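Local coordinates for protein tyrosinase (Aspergillus oryzae, PDB 6JU8) that probably oxidises L-tyrosine and L-dopa to L-dopaquinone with molecular oxygen at a dinuclear copper centre, this chain holding the tyrosinase catalytic domain of a longer protein, at residues D28-Q33 with L170-T175; L45-L50 with P194-R199; W150-F155 with W373-N378. The protein carries 1 engineered substitution. All blocks are in the same frame, centred on the assembly; numbering follows the deposited sequence.

In the fold
From the N terminus, helix 26-34 and helix 41-55 come first, and each packs against a segment more than 130 residues later. Contact 1 closes the first long loop, bringing 28-33 to the turn 170-175. Contact 2 closes the second, joining 45-50 to 194-199, and since its ends alternate with those of contact 1 the two loops cross. Contact 3 starts inside both loops, at 150-155, and ends beyond them on helix 371-389, so it crosses both. Contacts 1 and 2 touch through L173 with L197 and W29 with F46. Contacts 1 and 3 meet through a D28-R154 salt bridge and through V174 on L374. Contact 1 thus links the N-terminal helices to helix 371-389, one of the copper-binding helices.

Contact 1. Residues D28-Q33 with L170-T175; sequences DWYLEQ and LPILVT
Y30 meets both I172 and L173 where helix 26-34 packs on I172 and on the short 3-10 turn 173-175 that follows it, in the loop leading to strand 178-182. The contact joins this N-terminal helix to a loop of the tyrosinase central domain, away from the copper site but at the edge of the subunit interface.

All contacts between the two segments are apolar. The two long sides of the Y30 ring have different partners: CD2 lies 3.9 Å from I172 CG2, while CE1 lies 3.9 Å from L173 CD1. Both side chains run at about a right angle to the tyrosine and approach its ring obliquely. L173 has CG anti to its backbone N (chi1 -179°), which carries the branch point out toward the helix; from there CD1 meets the Y30 ring and CD2 the edge of the W29 indole, 4.0 Å from CZ3 and near the ring plane. Further out, L31 CD2 touches I172 CD1 at 4.0 Å.

Polar groups are satisfied by other partners. The Y30 hydroxyl is hydrogen-bonded to D249 of the second subunit, and I172 packs on V250 of that subunit; W29 NE1 bonds to Q42 on helix 41-55. Within the turn, I172 O is gripped by two donors of one residue, T175 N at 3.0 Å and T175 OG1 at 2.8 Å, both reaching it from the same face of its carbonyl plane.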
loop_
_atom_site.group_PDB
_atom_site.type_symbol
_atom_site.label_atom_id
_atom_site.label_comp_id
_atom_site.label_asym_id
_atom_site.label_seq_id
_atom_site.Cartn_x
_atom_site.Cartn_y
_atom_site.Cartn_z
ATOM N N ASP A 28 3.489 -21.841 4.024
ATOM C CA ASP A 28 3.208 -23.013 4.847
ATOM C C ASP A 28 3.543 -22.712 6.302
ATOM O O ASP A 28 2.800 -23.048 7.231
ATOM C CB ASP A 28 4.003 -24.245 4.404
ATOM C CG ASP A 28 3.622 -24.804 3.052
ATOM O OD1 ASP A 28 2.570 -24.404 2.507
ATOM O OD2 ASP A 28 4.412 -25.635 2.528
ATOM N N TRP A 29 4.708 -22.113 6.501
ATOM C CA TRP A 29 5.184 -21.821 7.853
ATOM C C TRP A 29 4.268 -20.842 8.560
ATOM O O TRP A 29 3.925 -21.056 9.729
ATOM C CB TRP A 29 6.597 -21.259 7.743
ATOM C CG TRP A 29 7.236 -20.824 9.007
ATOM C CD1 TRP A 29 7.853 -21.565 9.969
ATOM C CD2 TRP A 29 7.354 -19.452 9.435
ATOM N NE1 TRP A 29 8.328 -20.755 10.973
ATOM C CE2 TRP A 29 8.032 -19.447 10.678
ATOM C CE3 TRP A 29 6.926 -18.249 8.883
ATOM C CZ2 TRP A 29 8.292 -18.264 11.363
ATOM C CZ3 TRP A 29 7.176 -17.069 9.550
ATOM C CH2 TRP A 29 7.862 -17.099 10.784
ATOM N N TYR A 30 3.835 -19.786 7.873
ATOM C CA TYR A 30 2.942 -18.817 8.495
ATOM C C TYR A 30 1.644 -19.507 8.897
ATOM O O TYR A 30 1.139 -19.280 10.002
ATOM C CB TYR A 30 2.682 -17.618 7.551
ATOM C CG TYR A 30 1.753 -16.623 8.248
ATOM C CD1 TYR A 30 2.241 -15.851 9.295
ATOM C CD2 TYR A 30 0.416 -16.506 7.910
ATOM C CE1 TYR A 30 1.450 -14.940 9.972
ATOM C CE2 TYR A 30 -0.391 -15.606 8.594
ATOM C CZ TYR A 30 0.125 -14.836 9.611
ATOM O OH TYR A 30 -0.664 -13.954 10.320
ATOM N N LEU A 31 1.108 -20.372 8.033
ATOM C CA LEU A 31 -0.153 -21.037 8.404
ATOM C C LEU A 31 0.084 -22.030 9.524
ATOM O O LEU A 31 -0.773 -22.158 10.404
ATOM C CB LEU A 31 -0.761 -21.726 7.168
ATOM C CG LEU A 31 -1.125 -20.750 6.035
ATOM C CD1 LEU A 31 -1.581 -21.484 4.791
ATOM C CD2 LEU A 31 -2.178 -19.739 6.470
ATOM N N GLU A 32 1.213 -22.727 9.555
ATOM C CA GLU A 32 1.500 -23.640 10.669
ATOM C C GLU A 32 1.547 -22.837 11.976
ATOM O O GLU A 32 1.070 -23.262 13.028
ATOM C CB GLU A 32 2.843 -24.339 10.483
ATOM C CG GLU A 32 3.096 -25.305 9.365
ATOM C CD GLU A 32 4.554 -25.697 9.180
ATOM O OE1 GLU A 32 5.438 -25.446 10.033
ATOM O OE2 GLU A 32 4.859 -26.293 8.119
ATOM N N GLN A 33 2.176 -21.658 11.914
ATOM C CA GLN A 33 2.335 -20.830 13.105
ATOM C C GLN A 33 0.984 -20.318 13.605
ATOM O O GLN A 33 0.855 -20.136 14.815
ATOM C CB GLN A 33 3.271 -19.649 12.824
ATOM C CG GLN A 33 4.721 -20.081 12.561
ATOM C CD GLN A 33 5.398 -20.498 13.857
ATOM O OE1 GLN A 33 5.490 -19.677 14.767
ATOM N NE2 GLN A 33 5.793 -21.766 13.942
ATOM N N LEU A 170 2.872 -12.917 -3.788
ATOM C CA LEU A 170 3.795 -12.621 -2.681
ATOM C C LEU A 170 3.388 -13.346 -1.397
ATOM O O LEU A 170 2.217 -13.637 -1.167
ATOM C CB LEU A 170 3.819 -11.122 -2.370
ATOM C CG LEU A 170 4.264 -10.178 -3.474
ATOM C CD1 LEU A 170 4.458 -8.748 -2.967
ATOM C CD2 LEU A 170 5.501 -10.646 -4.199
ATOM N N PRO A 171 4.329 -13.625 -0.501
ATOM C CA PRO A 171 3.964 -14.287 0.768
ATOM C C PRO A 171 2.870 -13.536 1.520
ATOM O O PRO A 171 2.863 -12.296 1.598
ATOM C CB PRO A 171 5.253 -14.172 1.599
ATOM C CG PRO A 171 6.336 -14.138 0.566
ATOM C CD PRO A 171 5.770 -13.317 -0.585
ATOM N N ILE A 172 2.000 -14.326 2.148
ATOM C CA ILE A 172 0.995 -13.750 3.050
ATOM C C ILE A 172 1.629 -12.712 3.966
ATOM O O ILE A 172 1.178 -11.563 4.086
ATOM C CB ILE A 172 0.312 -14.844 3.888
ATOM C CG1 ILE A 172 -0.438 -15.885 3.035
ATOM C CG2 ILE A 172 -0.627 -14.224 4.898
ATOM C CD1 ILE A 172 -0.723 -17.190 3.759
ATOM N N LEU A 173 2.687 -13.159 4.652
ATOM C CA LEU A 173 3.209 -12.323 5.744
ATOM C C LEU A 173 3.822 -11.057 5.183
ATOM O O LEU A 173 3.824 -10.012 5.837
ATOM C CB LEU A 173 4.198 -13.184 6.551
ATOM C CG LEU A 173 4.839 -12.528 7.759
ATOM C CD1 LEU A 173 3.787 -12.051 8.750
ATOM C CD2 LEU A 173 5.781 -13.516 8.455
ATOM N N VAL A 174 4.373 -11.104 3.962
ATOM C CA VAL A 174 4.977 -9.895 3.383
ATOM C C VAL A 174 3.941 -8.816 3.127
ATOM O O VAL A 174 4.273 -7.618 3.091
ATOM C CB VAL A 174 5.742 -10.317 2.117
ATOM C CG1 VAL A 174 5.923 -9.216 1.110
ATOM C CG2 VAL A 174 7.108 -10.919 2.477
ATOM N N THR A 175 2.675 -9.207 2.953
ATOM C CA THR A 175 1.632 -8.250 2.583
ATOM C C THR A 175 0.901 -7.696 3.800
ATOM O O THR A 175 -0.022 -6.919 3.594
ATOM C CB THR A 175 0.614 -8.855 1.598
ATOM O OG1 THR A 175 -0.148 -9.910 2.207
ATOM C CG2 THR A 175 1.340 -9.405 0.378
#

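Contact 2. Residues L45-L50 with P194-R199; sequences LFVEAL and PNPLYR
P196 pushes its pyrrolidine ring against the backbone of helix 41-55 itself, with CG 3.6 Å from V47 O and close to V47 CA as well. The V47 carbonyl thus has a proline methylene beside it while also accepting a hydrogen bond from T51 OG1. The CA atoms of V47 and P196 are 6.3 Å apart, the closest such pair across the two segments, and the ring touches side chains of two helix residues one turn apart. Its CD lies 3.7 Å from V47 CG1, the two side chains crossing at about a right angle, and its CB rests 3.9 Å from L50 CG.

The proline is presented by an Asx turn at the start of the loop that follows strand 190-194. N195 OD1 accepts from L197 N at 2.9 Å in a fairly straight bond (162°), although the donor stands well above the plane of the side-chain carbonyl. This turn brings P196 with its ring toward the helix, and L197 next to it, whose chain end bends in, while N195 ND2 points its own hydrogen bond at M176 O.

L197 carries the second half of the packing. Its CG, anti to the carbonyl carbon (chi1 -68°), is turned toward the helix. The CD2 methyl comes to 3.7 Å from L50 CD2 and to 3.9 Å from F46 CZ, approaching the phenyl ring obliquely, while CD1 lies near F46 CE2. All five touching side chains are buried. Around them, V47 also packs on V179 and V181 of strand 178-182, L50 reaches Y114 of the long helix 103-129, and the F46 ring meets that of W145. A polar tie to helix 41-55 lies one turn beyond L50, where Q54 NE2 donates to P196 O.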
loop_
_atom_site.group_PDB
_atom_site.type_symbol
_atom_site.label_atom_id
_atom_site.label_comp_id
_atom_site.label_asym_id
_atom_site.label_seq_id
_atom_site.Cartn_x
_atom_site.Cartn_y
_atom_site.Cartn_z
ATOM N N LEU A 45 9.764 -15.102 17.444
ATOM C CA LEU A 45 11.222 -14.993 17.419
ATOM C C LEU A 45 11.696 -14.251 16.175
ATOM O O LEU A 45 12.586 -13.398 16.205
ATOM C CB LEU A 45 11.813 -16.407 17.458
ATOM C CG LEU A 45 11.797 -17.122 18.814
ATOM C CD1 LEU A 45 12.288 -18.560 18.640
ATOM C CD2 LEU A 45 12.593 -16.331 19.854
ATOM N N PHE A 46 11.101 -14.602 15.016
ATOM C CA PHE A 46 11.567 -14.022 13.763
ATOM C C PHE A 46 11.210 -12.538 13.740
ATOM O O PHE A 46 12.047 -11.681 13.438
ATOM C CB PHE A 46 10.991 -14.788 12.579
ATOM C CG PHE A 46 11.491 -14.477 11.196
ATOM C CD1 PHE A 46 12.561 -13.640 10.934
ATOM C CD2 PHE A 46 10.826 -15.049 10.092
ATOM C CE1 PHE A 46 13.000 -13.364 9.633
ATOM C CE2 PHE A 46 11.278 -14.804 8.806
ATOM C CZ PHE A 46 12.363 -13.976 8.564
ATOM N N VAL A 47 9.969 -12.208 14.101
ATOM C CA VAL A 47 9.562 -10.794 14.125
ATOM C C VAL A 47 10.390 -9.979 15.109
ATOM O O VAL A 47 10.873 -8.884 14.797
ATOM C CB VAL A 47 8.057 -10.689 14.488
ATOM C CG1 VAL A 47 7.667 -9.259 14.783
ATOM C CG2 VAL A 47 7.213 -11.270 13.363
ATOM N N GLU A 48 10.580 -10.503 16.324
ATOM C CA GLU A 48 11.267 -9.725 17.347
ATOM C C GLU A 48 12.751 -9.607 17.015
ATOM O O GLU A 48 13.320 -8.526 17.186
ATOM C CB GLU A 48 11.073 -10.335 18.737
ATOM C CG GLU A 48 9.626 -10.322 19.219
ATOM C CD GLU A 48 9.105 -9.001 19.728
ATOM O OE1 GLU A 48 9.833 -7.997 19.749
ATOM O OE2 GLU A 48 7.925 -8.939 20.128
ATOM N N ALA A 49 13.345 -10.689 16.527
ATOM C CA ALA A 49 14.768 -10.618 16.161
ATOM C C ALA A 49 15.003 -9.663 14.998
ATOM O O ALA A 49 15.949 -8.861 14.995
ATOM C CB ALA A 49 15.309 -11.989 15.805
ATOM N N LEU A 50 14.159 -9.783 13.964
ATOM C CA LEU A 50 14.406 -8.931 12.799
ATOM C C LEU A 50 14.165 -7.469 13.139
ATOM O O LEU A 50 14.845 -6.572 12.643
ATOM C CB LEU A 50 13.563 -9.364 11.605
ATOM C CG LEU A 50 13.849 -8.642 10.296
ATOM C CD1 LEU A 50 15.310 -8.746 9.874
ATOM C CD2 LEU A 50 12.971 -9.222 9.181
ATOM N N PRO A 194 4.301 -3.657 14.335
ATOM C CA PRO A 194 4.699 -3.468 12.928
ATOM C C PRO A 194 5.491 -4.675 12.445
ATOM O O PRO A 194 6.399 -5.153 13.124
ATOM C CB PRO A 194 5.585 -2.221 12.988
ATOM C CG PRO A 194 5.205 -1.532 14.266
ATOM C CD PRO A 194 4.803 -2.606 15.245
ATOM N N ASN A 195 5.160 -5.119 11.233
ATOM C CA ASN A 195 5.769 -6.320 10.677
ATOM C C ASN A 195 7.080 -6.004 9.987
ATOM O O ASN A 195 7.068 -5.297 8.972
ATOM C CB ASN A 195 4.760 -6.899 9.676
ATOM C CG ASN A 195 5.288 -8.139 8.995
ATOM O OD1 ASN A 195 6.373 -8.661 9.332
ATOM N ND2 ASN A 195 4.556 -8.581 7.990
ATOM N N PRO A 196 8.220 -6.487 10.475
ATOM C CA PRO A 196 9.513 -6.123 9.865
ATOM C C PRO A 196 9.744 -6.771 8.497
ATOM O O PRO A 196 10.726 -6.403 7.837
ATOM C CB PRO A 196 10.538 -6.599 10.901
ATOM C CG PRO A 196 9.843 -7.812 11.496
ATOM C CD PRO A 196 8.396 -7.404 11.620
ATOM N N LEU A 197 8.850 -7.683 8.080
ATOM C CA LEU A 197 8.964 -8.246 6.739
ATOM C C LEU A 197 8.209 -7.428 5.699
ATOM O O LEU A 197 8.355 -7.662 4.485
ATOM C CB LEU A 197 8.459 -9.689 6.717
ATOM C CG LEU A 197 9.320 -10.683 7.499
ATOM C CD1 LEU A 197 8.538 -11.972 7.637
ATOM C CD2 LEU A 197 10.661 -10.873 6.811
ATOM N N TYR A 198 7.394 -6.472 6.129
ATOM C CA TYR A 198 6.560 -5.722 5.184
ATOM C C TYR A 198 7.334 -4.703 4.373
ATOM O O TYR A 198 7.022 -4.430 3.227
ATOM C CB TYR A 198 5.468 -5.040 5.990
ATOM C CG TYR A 198 4.428 -4.203 5.335
ATOM C CD1 TYR A 198 3.459 -4.777 4.506
ATOM C CD2 TYR A 198 4.350 -2.831 5.552
ATOM C CE1 TYR A 198 2.470 -4.026 3.906
ATOM C CE2 TYR A 198 3.356 -2.056 4.965
ATOM C CZ TYR A 198 2.428 -2.665 4.143
ATOM O OH TYR A 198 1.441 -1.895 3.563
ATOM N N ARG A 199 8.347 -4.111 5.009
ATOM C CA ARG A 199 9.119 -3.038 4.425
ATOM C C ARG A 199 10.316 -2.789 5.331
ATOM O O ARG A 199 10.327 -3.318 6.457
ATOM C CB ARG A 199 8.345 -1.728 4.234
ATOM C CG ARG A 199 7.798 -1.099 5.497
ATOM C CD ARG A 199 8.724 -0.103 6.181
ATOM N NE ARG A 199 7.956 0.593 7.241
ATOM C CZ ARG A 199 7.203 1.649 6.972
ATOM N NH1 ARG A 199 7.142 2.097 5.719
ATOM N NH2 ARG A 199 6.517 2.241 7.933
#

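Contact 3. Residues W150-F155 with W373-N378. With CU (copper (II) ion), chain D.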
loop_
_atom_site.group_PDB
_atom_site.type_symbol
_atom_site.label_atom_id
_atom_site.label_comp_id
_atom_site.label_asym_id
_atom_site.label_seq_id
_atom_site.Cartn_x
_atom_site.Cartn_y
_atom_site.Cartn_z
ATOM N N TRP A 150 10.423 -17.988 -0.082
ATOM C CA TRP A 150 9.221 -17.654 -0.850
ATOM C C TRP A 150 9.183 -18.450 -2.144
ATOM O O TRP A 150 10.015 -18.255 -3.035
ATOM C CB TRP A 150 9.202 -16.160 -1.164
ATOM C CG TRP A 150 8.127 -15.776 -2.143
ATOM C CD1 TRP A 150 6.833 -16.201 -2.160
ATOM C CD2 TRP A 150 8.302 -14.870 -3.246
ATOM N NE1 TRP A 150 6.181 -15.619 -3.226
ATOM C CE2 TRP A 150 7.054 -14.806 -3.905
ATOM C CE3 TRP A 150 9.383 -14.138 -3.747
ATOM C CZ2 TRP A 150 6.846 -14.020 -5.040
ATOM C CZ3 TRP A 150 9.179 -13.361 -4.879
ATOM C CH2 TRP A 150 7.923 -13.314 -5.513
ATOM N N ASP A 151 8.221 -19.363 -2.228
ATOM C CA ASP A 151 8.080 -20.158 -3.446
ATOM C C ASP A 151 7.311 -19.360 -4.492
ATOM O O ASP A 151 6.083 -19.427 -4.615
ATOM C CB ASP A 151 7.408 -21.508 -3.173
ATOM C CG ASP A 151 7.688 -22.461 -4.341
ATOM O OD1 ASP A 151 7.969 -21.988 -5.454
ATOM O OD2 ASP A 151 7.651 -23.687 -4.096
ATOM N N PHE A 152 8.064 -18.564 -5.250
ATOM C CA PHE A 152 7.465 -17.678 -6.253
ATOM C C PHE A 152 6.827 -18.460 -7.402
ATOM O O PHE A 152 6.087 -17.868 -8.205
ATOM C CB PHE A 152 8.462 -16.626 -6.760
ATOM C CG PHE A 152 9.752 -17.178 -7.322
ATOM C CD1 PHE A 152 9.758 -17.921 -8.498
ATOM C CD2 PHE A 152 10.964 -16.977 -6.666
ATOM C CE1 PHE A 152 10.961 -18.430 -9.001
ATOM C CE2 PHE A 152 12.174 -17.443 -7.163
ATOM C CZ PHE A 152 12.157 -18.183 -8.345
ATOM N N ALA A 153 7.105 -19.758 -7.526
ATOM C CA ALA A 153 6.615 -20.573 -8.627
ATOM C C ALA A 153 5.489 -21.511 -8.216
ATOM O O ALA A 153 4.982 -22.243 -9.072
ATOM C CB ALA A 153 7.771 -21.346 -9.231
ATOM N N ARG A 154 5.071 -21.503 -6.960
ATOM C CA ARG A 154 4.024 -22.380 -6.456
ATOM C C ARG A 154 2.723 -21.595 -6.328
ATOM O O ARG A 154 2.718 -20.496 -5.771
ATOM C CB ARG A 154 4.421 -22.922 -5.076
ATOM C CG ARG A 154 3.425 -23.941 -4.510
ATOM C CD ARG A 154 3.955 -24.440 -3.166
ATOM N NE ARG A 154 3.056 -25.447 -2.619
ATOM C CZ ARG A 154 3.028 -25.798 -1.336
ATOM N NH1 ARG A 154 3.815 -25.222 -0.452
ATOM N NH2 ARG A 154 2.178 -26.729 -0.937
ATOM N N PHE A 155 1.604 -22.127 -6.804
ATOM C CA PHE A 155 0.334 -21.428 -6.638
ATOM C C PHE A 155 0.011 -21.311 -5.158
ATOM O O PHE A 155 0.121 -22.300 -4.418
ATOM C CB PHE A 155 -0.766 -22.228 -7.350
ATOM C CG PHE A 155 -0.586 -22.277 -8.849
ATOM C CD1 PHE A 155 -0.228 -21.148 -9.577
ATOM C CD2 PHE A 155 -0.782 -23.468 -9.537
ATOM C CE1 PHE A 155 -0.129 -21.228 -10.954
ATOM C CE2 PHE A 155 -0.699 -23.549 -10.921
ATOM C CZ PHE A 155 -0.367 -22.416 -11.638
ATOM N N TRP A 373 15.457 -11.391 0.768
ATOM C CA TRP A 373 16.099 -12.546 1.377
ATOM C C TRP A 373 15.267 -13.804 1.194
ATOM O O TRP A 373 15.802 -14.900 1.101
ATOM C CB TRP A 373 16.287 -12.233 2.867
ATOM C CG TRP A 373 16.947 -10.901 3.105
ATOM C CD1 TRP A 373 16.325 -9.701 3.342
ATOM C CD2 TRP A 373 18.360 -10.632 3.152
ATOM N NE1 TRP A 373 17.261 -8.703 3.513
ATOM C CE2 TRP A 373 18.519 -9.259 3.411
ATOM C CE3 TRP A 373 19.515 -11.429 3.002
ATOM C CZ2 TRP A 373 19.773 -8.665 3.527
ATOM C CZ3 TRP A 373 20.765 -10.832 3.113
ATOM C CH2 TRP A 373 20.892 -9.447 3.374
ATOM N N LEU A 374 13.948 -13.625 1.165
ATOM C CA LEU A 374 13.023 -14.752 0.949
ATOM C C LEU A 374 13.064 -15.234 -0.487
ATOM O O LEU A 374 13.054 -16.443 -0.745
ATOM C CB LEU A 374 11.613 -14.306 1.341
ATOM C CG LEU A 374 11.439 -13.712 2.735
ATOM C CD1 LEU A 374 9.982 -13.314 2.946
ATOM C CD2 LEU A 374 11.915 -14.644 3.844
ATOM N N HIS A 375 13.176 -14.281 -1.405
ATOM C CA HIS A 375 13.442 -14.611 -2.812
ATOM C C HIS A 375 14.750 -15.376 -2.939
ATOM O O HIS A 375 14.822 -16.451 -3.562
ATOM C CB HIS A 375 13.483 -13.303 -3.612
ATOM C CG HIS A 375 13.774 -13.469 -5.063
ATOM N ND1 HIS A 375 13.197 -14.449 -5.840
ATOM C CD2 HIS A 375 14.558 -12.702 -5.881
ATOM C CE1 HIS A 375 13.646 -14.291 -7.082
ATOM N NE2 HIS A 375 14.472 -13.248 -7.147
ATOM N N HIS A 376 15.836 -14.818 -2.358
ATOM C CA HIS A 376 17.109 -15.518 -2.496
ATOM C C HIS A 376 17.134 -16.833 -1.745
ATOM O O HIS A 376 17.859 -17.744 -2.153
ATOM C CB HIS A 376 18.268 -14.592 -2.069
ATOM C CG HIS A 376 18.711 -13.840 -3.307
ATOM N ND1 HIS A 376 19.467 -14.468 -4.273
ATOM C CD2 HIS A 376 18.385 -12.628 -3.805
ATOM C CE1 HIS A 376 19.642 -13.638 -5.287
ATOM N NE2 HIS A 376 18.987 -12.489 -5.032
ATOM N N CYS A 377 16.334 -17.001 -0.703
ATOM C CA CYS A 377 16.228 -18.305 -0.078
ATOM C C CYS A 377 15.644 -19.315 -1.060
ATOM O O CYS A 377 16.168 -20.449 -1.187
ATOM C CB CYS A 377 15.456 -18.164 1.251
ATOM S SG CYS A 377 15.613 -19.721 2.182
ATOM N N ASN A 378 14.642 -18.928 -1.858
ATOM C CA ASN A 378 14.166 -19.853 -2.886
ATOM C C ASN A 378 15.162 -20.025 -4.025
ATOM O O ASN A 378 15.261 -21.127 -4.579
ATOM C CB ASN A 378 12.811 -19.427 -3.484
ATOM C CG ASN A 378 12.166 -20.608 -4.193
ATOM O OD1 ASN A 378 12.135 -21.722 -3.639
ATOM N ND2 ASN A 378 11.669 -20.421 -5.403
HETATM CU CU CU D . 18.515 -11.153 -6.235
HETATM O O HOH W 1 10.229 -22.621 -6.736
HETATM O O HOH W 2 20.556 -10.159 -6.170
#
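F152 and N378 approach each other through contrasting first torsions: CG of F152 sits between the backbone N and the carbonyl carbon (chi1 55°), the crowded position, whereas CG of N378 is anti to its backbone N, which brings the two CG atoms nearer than the CB atoms. The amide nitrogen ND2 stands over one face of the phenyl ring, toward the rim and 3.5 Å from CE2, with the amide plane steep to the ring, and OD1 is hydrogen-bonded to R381 NH1 further along the helix. H375, also with CG anti to its N, offers its imidazole to the same phenyl: F152 CE2 is 3.4 Å from H375 ND1, the two planes inclined at 59°.

W150 N donates to L374 O at 3.1 Å in an almost straight bond (177°), approaching from above the carbonyl plane. On the opposite face the same oxygen takes the helical bond from N378 N. W150 CB lies 3.9 Å from L374 CB, and W150 O is 3.1 Å from N378 CB, a tight approach. Water 1 links the segments again, donating to D151 OD1 at 2.7 Å and accepting from N378 ND2 at 2.9 Å. D151 OD1 also accepts from A153 N, forming an Asx turn, while OD2 bonds to Y456 OH.

The helix segment carries a copper ligand: H376 NE2 binds the ion at 1.9 Å, and H332 and H336 complete its histidine set. H375 is a second-shell residue, its NE2 hydrogen-bonded to H332 O, so the F152 packing is one step removed from the dinuclear centre of the tyrosinase fold. Helix 328-340 packs V335 on W150, F152 and H375, and helix 283-292 touches F152; the loop 150-155 is thus wedged among these helices and helix 371-389.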